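Local coordinates for protein putative glycosidase ph117-related (PDB 5A7V) that probably acts on beta-linked mannosides as a family GH130 glycoside hydrolase or phosphorylase, and binds mannose in its central pocket, at residues 142-147 against 159-164. Numbering follows the deposited sequence.
With BMA (beta-D-mannopyranose), chain C; MAN (alpha-D-mannopyranose), chain D; MAN (alpha-D-mannopyranose), chain E.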
loop_
_atom_site.group_PDB
_atom_site.type_symbol
_atom_site.label_atom_id
_atom_site.label_comp_id
_atom_site.label_asym_id
_atom_site.label_seq_id
_atom_site.Cartn_x
_atom_site.Cartn_y
_atom_site.Cartn_z
ATOM N N GLY A 142 -4.477 2.137 -18.762
ATOM C CA GLY A 142 -4.552 2.549 -17.377
ATOM C C GLY A 142 -3.221 2.649 -16.658
ATOM O O GLY A 142 -3.044 3.378 -15.689
ATOM N N GLY A 143 -2.231 1.878 -17.128
ATOM C CA GLY A 143 -0.870 1.937 -16.557
ATOM C C GLY A 143 -0.654 1.070 -15.338
ATOM O O GLY A 143 -1.206 -0.042 -15.243
ATOM N N CYS A 144 0.202 1.573 -14.455
ATOM C CA CYS A 144 0.829 0.791 -13.383
ATOM C C CYS A 144 0.533 1.524 -12.088
ATOM O O CYS A 144 0.976 2.653 -11.887
ATOM C CB CYS A 144 2.341 0.684 -13.631
ATOM S SG CYS A 144 2.749 0.138 -15.308
ATOM N N GLU A 145 -0.234 0.875 -11.206
ATOM C CA GLU A 145 -0.832 1.537 -10.040
ATOM C C GLU A 145 -0.345 0.949 -8.722
ATOM O O GLU A 145 0.006 -0.246 -8.642
ATOM C CB GLU A 145 -2.360 1.368 -10.023
ATOM C CG GLU A 145 -3.044 1.741 -11.309
ATOM C CD GLU A 145 -4.517 1.414 -11.350
ATOM O OE1 GLU A 145 -4.979 0.514 -10.586
ATOM O OE2 GLU A 145 -5.244 1.988 -12.230
ATOM N N ASP A 146 -0.343 1.752 -7.679
ATOM C CA ASP A 146 -0.367 1.260 -6.300
ATOM C C ASP A 146 0.771 0.281 -5.947
ATOM O O ASP A 146 0.549 -0.856 -5.520
ATOM C CB ASP A 146 -1.718 0.633 -5.942
ATOM C CG ASP A 146 -2.935 1.555 -6.086
ATOM O OD1 ASP A 146 -2.766 2.753 -6.320
ATOM O OD2 ASP A 146 -4.044 0.981 -5.922
ATOM N N PRO A 147 2.013 0.760 -6.113
ATOM C CA PRO A 147 3.166 -0.125 -5.851
ATOM C C PRO A 147 3.389 -0.373 -4.376
ATOM O O PRO A 147 3.165 0.494 -3.534
ATOM C CB PRO A 147 4.353 0.658 -6.448
ATOM C CG PRO A 147 3.938 2.104 -6.213
ATOM C CD PRO A 147 2.440 2.112 -6.493
ATOM N N MET A 159 8.683 -5.421 -6.446
ATOM C CA MET A 159 7.507 -4.508 -6.496
ATOM C C MET A 159 6.279 -5.314 -6.845
ATOM O O MET A 159 6.249 -6.020 -7.875
ATOM C CB MET A 159 7.651 -3.470 -7.606
ATOM C CG MET A 159 6.469 -2.504 -7.730
ATOM S SD MET A 159 6.337 -1.620 -9.278
ATOM C CE MET A 159 7.809 -0.606 -9.169
ATOM N N THR A 160 5.236 -5.179 -6.015
ATOM C CA THR A 160 3.909 -5.632 -6.399
ATOM C C THR A 160 3.112 -4.357 -6.845
ATOM O O THR A 160 3.314 -3.269 -6.301
ATOM C CB THR A 160 3.182 -6.297 -5.244
ATOM O OG1 THR A 160 2.963 -5.345 -4.204
ATOM C CG2 THR A 160 3.968 -7.501 -4.671
ATOM N N TYR A 161 2.324 -4.498 -7.873
ATOM C CA TYR A 161 1.538 -3.340 -8.389
ATOM C C TYR A 161 0.353 -3.850 -9.184
ATOM O O TYR A 161 0.222 -5.053 -9.425
ATOM C CB TYR A 161 2.453 -2.443 -9.238
ATOM C CG TYR A 161 2.846 -3.012 -10.593
ATOM C CD1 TYR A 161 3.893 -3.968 -10.699
ATOM C CD2 TYR A 161 2.245 -2.586 -11.716
ATOM C CE1 TYR A 161 4.243 -4.506 -11.897
ATOM C CE2 TYR A 161 2.565 -3.100 -12.967
ATOM C CZ TYR A 161 3.618 -4.078 -13.073
ATOM O OH TYR A 161 4.014 -4.536 -14.330
ATOM N N THR A 162 -0.569 -2.925 -9.531
ATOM C CA THR A 162 -1.700 -3.274 -10.355
ATOM C C THR A 162 -1.489 -2.894 -11.824
ATOM O O THR A 162 -1.141 -1.730 -12.119
ATOM C CB THR A 162 -2.967 -2.514 -9.885
ATOM O OG1 THR A 162 -3.076 -2.655 -8.472
ATOM C CG2 THR A 162 -4.186 -3.098 -10.551
ATOM N N GLN A 163 -1.729 -3.844 -12.719
ATOM C CA GLN A 163 -1.822 -3.578 -14.142
ATOM C C GLN A 163 -3.267 -3.201 -14.450
ATOM O O GLN A 163 -4.167 -3.963 -14.099
ATOM C CB GLN A 163 -1.415 -4.842 -14.952
ATOM C CG GLN A 163 -0.032 -5.335 -14.635
ATOM C CD GLN A 163 0.276 -6.591 -15.406
ATOM O OE1 GLN A 163 -0.398 -7.625 -15.249
ATOM N NE2 GLN A 163 1.310 -6.544 -16.196
ATOM N N TRP A 164 -3.469 -2.103 -15.164
ATOM C CA TRP A 164 -4.818 -1.682 -15.485
ATOM C C TRP A 164 -4.956 -1.380 -16.973
ATOM O O TRP A 164 -4.310 -0.458 -17.514
ATOM C CB TRP A 164 -5.240 -0.487 -14.621
ATOM C CG TRP A 164 -6.627 0.081 -14.791
ATOM C CD1 TRP A 164 -6.920 1.405 -14.879
ATOM C CD2 TRP A 164 -7.876 -0.622 -14.852
ATOM N NE1 TRP A 164 -8.277 1.591 -14.928
ATOM C CE2 TRP A 164 -8.905 0.368 -14.914
ATOM C CE3 TRP A 164 -8.254 -1.970 -14.807
ATOM C CZ2 TRP A 164 -10.267 0.050 -14.952
ATOM C CZ3 TRP A 164 -9.623 -2.280 -14.823
ATOM C CH2 TRP A 164 -10.618 -1.275 -14.885
HETATM C C1 BMA C . -10.430 1.489 -8.813
HETATM C C2 BMA C . -9.402 2.368 -8.092
HETATM C C3 BMA C . -8.580 3.105 -9.124
HETATM C C4 BMA C . -7.980 2.126 -10.113
HETATM C C5 BMA C . -9.021 1.124 -10.624
HETATM C C6 BMA C . -8.416 0.031 -11.485
HETATM O O1 BMA C . -11.325 0.770 -7.979
HETATM O O2 BMA C . -8.510 1.561 -7.312
HETATM O O3 BMA C . -7.529 3.953 -8.522
HETATM O O4 BMA C . -7.454 2.896 -11.207
HETATM O O5 BMA C . -9.749 0.473 -9.556
HETATM O O6 BMA C . -7.410 -0.723 -10.804
HETATM C C1 MAN D . -10.400 1.373 -8.946
HETATM C C2 MAN D . -9.505 2.048 -7.996
HETATM C C3 MAN D . -8.638 2.930 -8.866
HETATM C C4 MAN D . -7.942 2.202 -10.010
HETATM C C5 MAN D . -8.906 1.303 -10.763
HETATM C C6 MAN D . -8.201 0.225 -11.558
HETATM O O1 MAN D . -11.397 2.128 -9.521
HETATM O O2 MAN D . -8.629 1.155 -7.319
HETATM O O3 MAN D . -7.605 3.600 -8.128
HETATM O O4 MAN D . -7.399 3.160 -10.937
HETATM O O5 MAN D . -9.772 0.607 -9.888
HETATM O O6 MAN D . -7.380 -0.622 -10.747
HETATM C C1 MAN E . -8.993 0.886 -4.207
HETATM C C2 MAN E . -7.493 1.005 -3.860
HETATM C C3 MAN E . -6.769 2.270 -4.361
HETATM C C4 MAN E . -7.632 3.527 -4.150
HETATM C C5 MAN E . -9.002 3.215 -3.521
HETATM C C6 MAN E . -9.924 4.455 -3.465
HETATM O O1 MAN E . -9.750 -0.015 -3.231
HETATM O O2 MAN E . -6.877 -0.157 -4.433
HETATM O O3 MAN E . -6.458 2.211 -5.740
HETATM O O4 MAN E . -6.855 4.407 -3.362
HETATM O O5 MAN E . -9.620 2.180 -4.349
HETATM O O6 MAN E . -10.204 4.901 -4.799
HETATM O O HOH W 1 -4.927 -0.549 -8.036
HETATM O O HOH W 2 -1.630 -3.176 -6.243
#
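Glu-145 and Thr-162 face each other as an antiparallel hydrogen-bonded pair in the hairpin of strands 143-151 and 157-164, the first two strands of a four-stranded blade of the five-bladed beta-propeller expected of GH130 enzymes. Two backbone bonds join the pair, Thr-162 N to Glu-145 O (2.9 Å, nearly straight at 171°) and Glu-145 N to Thr-162 O. On the sugar-binding face, Glu-145 runs extended beyond CG (chi2 173°), which carries its carboxylate past the Thr-162 methyl group to the mannose modelled as both anomers. Glu-145 OE2 lies 2.6 Å from O4 of the beta anomer, and its OE1 2.7 Å from O6 of the alpha anomer in chain D. The Trp-164 side chain extends trans to its own backbone N (chi1 -179°), presenting one indole face to the exocyclic C6 of this sugar, which sits over its centre in either anomer. Indole NE1 is held by Gly-103 O. Water 1 gives its protons to Glu-145 OE1 and Asp-146 OD2 and accepts one from Thr-162 OG1, coupling the two acids. Asp-146 OD1 forms a salt bridge to Arg-93 and a hydrogen bond with Asn-78, while OD2 lies 2.7 Å from O3 of the chain E mannose. On the other face, Cys-144 CB packs obliquely on the Tyr-161 ring, 3.8 Å from CD2, with SG 5.1 Å from the ring centroid; the Tyr-161 hydroxyl reaches Glu-139. Gly-142 CA lies 3.6 Å from Trp-164 CD1, which Glu-145 OE2 approaches to 3.2 Å.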